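Local coordinates for protein beta-N-acetylhexosaminidase (PDB 1JAK) that hydrolyses terminal beta-linked N-acetylhexosamine residues, as a family 20 enzyme using substrate-assisted catalysis, and binds a GalNAc-isofagomine inhibitor, at residues A[231-236]-A[303-308]. Sequence-based numbering, arbitrary orientation.
Sequences AEYKEI and GELAAL
Tyr233 meets Leu308 through the CD2-CE2 edge of its ring: CD2 lies 3.9 Å from Leu308 CB, and CE2 comes within 3.8 Å of the carbonyl O of Leu308. That oxygen sits at the ring edge, close to the ring plane, so it lies beside the rim of the tyrosine and not over its pi face. The ring gets there because Tyr233 CG stands anti to the backbone N (chi1 -172°), which sends the side chain from helix 230-242 toward 303-308. Further along, the hydroxyl end reaches Leu305, with OH 4.5 Å from Leu305 CD1, a loose contact.

Leu308 is also covered by Lys234. The lysine chain is extended beyond CG and passes the leucine at about a right angle, its CE 3.6 Å from Leu308 CD2, while CG grazes the same methyl at 4.2 Å. Here the lysine serves through its aliphatic carbons, on the solvent side of the buried tyrosine. An alanine in place of Tyr233 would take the ring away, and this would probably open a gap between Leu308 CB and the residues the ring rests on in strand 246-250.

On the inner side, Tyr233 rests on Leu193, Val247 and Pro249 of strands 190-194 and 246-250, and Leu305 packs on Pro249 too. The contact thus joins helix 230-242 to the C-terminal part of helix 292-307, two neighbouring helices of the outer layer, side by side outside strand 246-250, as in the (beta/alpha)8 TIM barrel of the family 20 catalytic domain.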
loop_
_atom_site.group_PDB
_atom_site.type_symbol
_atom_site.label_atom_id
_atom_site.label_comp_id
_atom_site.label_asym_id
_atom_site.label_seq_id
_atom_site.Cartn_x
_atom_site.Cartn_y
_atom_site.Cartn_z
ATOM N N ALA A 231 11.458 -13.060 13.127
ATOM C CA ALA A 231 12.603 -12.427 12.475
ATOM C C ALA A 231 12.274 -11.982 11.054
ATOM O O ALA A 231 12.626 -10.875 10.647
ATOM C CB ALA A 231 13.791 -13.385 12.455
ATOM N N GLU A 232 11.613 -12.850 10.293
ATOM C CA GLU A 232 11.245 -12.500 8.924
ATOM C C GLU A 232 10.303 -11.312 8.927
ATOM O O GLU A 232 10.433 -10.405 8.106
ATOM C CB GLU A 232 10.568 -13.674 8.217
ATOM C CG GLU A 232 11.527 -14.749 7.751
ATOM C CD GLU A 232 10.813 -15.880 7.052
ATOM O OE1 GLU A 232 9.971 -16.527 7.701
ATOM O OE2 GLU A 232 11.095 -16.118 5.858
ATOM N N TYR A 233 9.348 -11.319 9.851
ATOM C CA TYR A 233 8.398 -10.223 9.932
ATOM C C TYR A 233 9.125 -8.922 10.254
ATOM O O TYR A 233 8.832 -7.876 9.673
ATOM C CB TYR A 233 7.342 -10.491 11.002
ATOM C CG TYR A 233 6.248 -9.460 10.974
ATOM C CD1 TYR A 233 5.317 -9.442 9.937
ATOM C CD2 TYR A 233 6.175 -8.461 11.945
ATOM C CE1 TYR A 233 4.347 -8.459 9.859
ATOM C CE2 TYR A 233 5.202 -7.463 11.875
ATOM C CZ TYR A 233 4.294 -7.475 10.825
ATOM O OH TYR A 233 3.334 -6.499 10.730
ATOM N N LYS A 234 10.070 -8.987 11.188
ATOM C CA LYS A 234 10.842 -7.805 11.558
ATOM C C LYS A 234 11.589 -7.261 10.339
ATOM O O LYS A 234 11.707 -6.047 10.164
ATOM C CB LYS A 234 11.851 -8.144 12.661
ATOM C CG LYS A 234 11.237 -8.588 13.975
ATOM C CD LYS A 234 12.332 -8.916 14.984
ATOM C CE LYS A 234 11.772 -9.576 16.231
ATOM N NZ LYS A 234 12.857 -9.943 17.188
ATOM N N GLU A 235 12.094 -8.163 9.502
ATOM C CA GLU A 235 12.829 -7.769 8.301
ATOM C C GLU A 235 11.903 -7.083 7.300
ATOM O O GLU A 235 12.296 -6.124 6.634
ATOM C CB GLU A 235 13.500 -8.992 7.668
ATOM C CG GLU A 235 14.192 -8.744 6.326
ATOM C CD GLU A 235 15.245 -7.641 6.362
ATOM O OE1 GLU A 235 15.706 -7.260 7.460
ATOM O OE2 GLU A 235 15.623 -7.158 5.273
ATOM N N ILE A 236 10.672 -7.573 7.184
ATOM C CA ILE A 236 9.713 -6.948 6.278
ATOM C C ILE A 236 9.427 -5.532 6.781
ATOM O O ILE A 236 9.382 -4.579 6.001
ATOM C CB ILE A 236 8.385 -7.747 6.214
ATOM C CG1 ILE A 236 8.621 -9.084 5.502
ATOM C CG2 ILE A 236 7.315 -6.928 5.491
ATOM C CD1 ILE A 236 7.381 -9.973 5.414
ATOM N N GLY A 303 -1.126 -9.221 21.572
ATOM C CA GLY A 303 0.020 -8.801 22.361
ATOM C C GLY A 303 1.330 -9.092 21.649
ATOM O O GLY A 303 2.226 -8.242 21.601
ATOM N N GLU A 304 1.450 -10.294 21.092
ATOM C CA GLU A 304 2.670 -10.670 20.393
ATOM C C GLU A 304 2.842 -9.885 19.099
ATOM O O GLU A 304 3.962 -9.531 18.727
ATOM C CB GLU A 304 2.689 -12.180 20.112
ATOM C CG GLU A 304 2.966 -13.020 21.361
ATOM C CD GLU A 304 3.372 -14.451 21.051
ATOM O OE1 GLU A 304 4.125 -14.662 20.075
ATOM O OE2 GLU A 304 2.961 -15.365 21.799
ATOM N N LEU A 305 1.737 -9.602 18.418
ATOM C CA LEU A 305 1.809 -8.850 17.171
ATOM C C LEU A 305 2.189 -7.397 17.446
ATOM O O LEU A 305 2.993 -6.811 16.723
ATOM C CB LEU A 305 0.471 -8.908 16.429
ATOM C CG LEU A 305 0.406 -8.191 15.074
ATOM C CD1 LEU A 305 1.454 -8.765 14.121
ATOM C CD2 LEU A 305 -0.991 -8.345 14.488
ATOM N N ALA A 306 1.620 -6.819 18.499
ATOM C CA ALA A 306 1.916 -5.433 18.844
ATOM C C ALA A 306 3.402 -5.255 19.149
ATOM O O ALA A 306 3.995 -4.229 18.810
ATOM C CB ALA A 306 1.079 -5.002 20.045
ATOM N N ALA A 307 3.995 -6.260 19.784
ATOM C CA ALA A 307 5.408 -6.216 20.142
ATOM C C ALA A 307 6.316 -6.140 18.917
ATOM O O ALA A 307 7.420 -5.604 18.989
ATOM C CB ALA A 307 5.769 -7.440 20.979
ATOM N N LEU A 308 5.843 -6.669 17.793
ATOM C CA LEU A 308 6.617 -6.674 16.553
ATOM C C LEU A 308 6.246 -5.507 15.646
ATOM O O LEU A 308 6.819 -5.342 14.570
ATOM C CB LEU A 308 6.360 -7.977 15.792
ATOM C CG LEU A 308 6.658 -9.293 16.512
ATOM C CD1 LEU A 308 6.037 -10.439 15.736
ATOM C CD2 LEU A 308 8.163 -9.479 16.655
#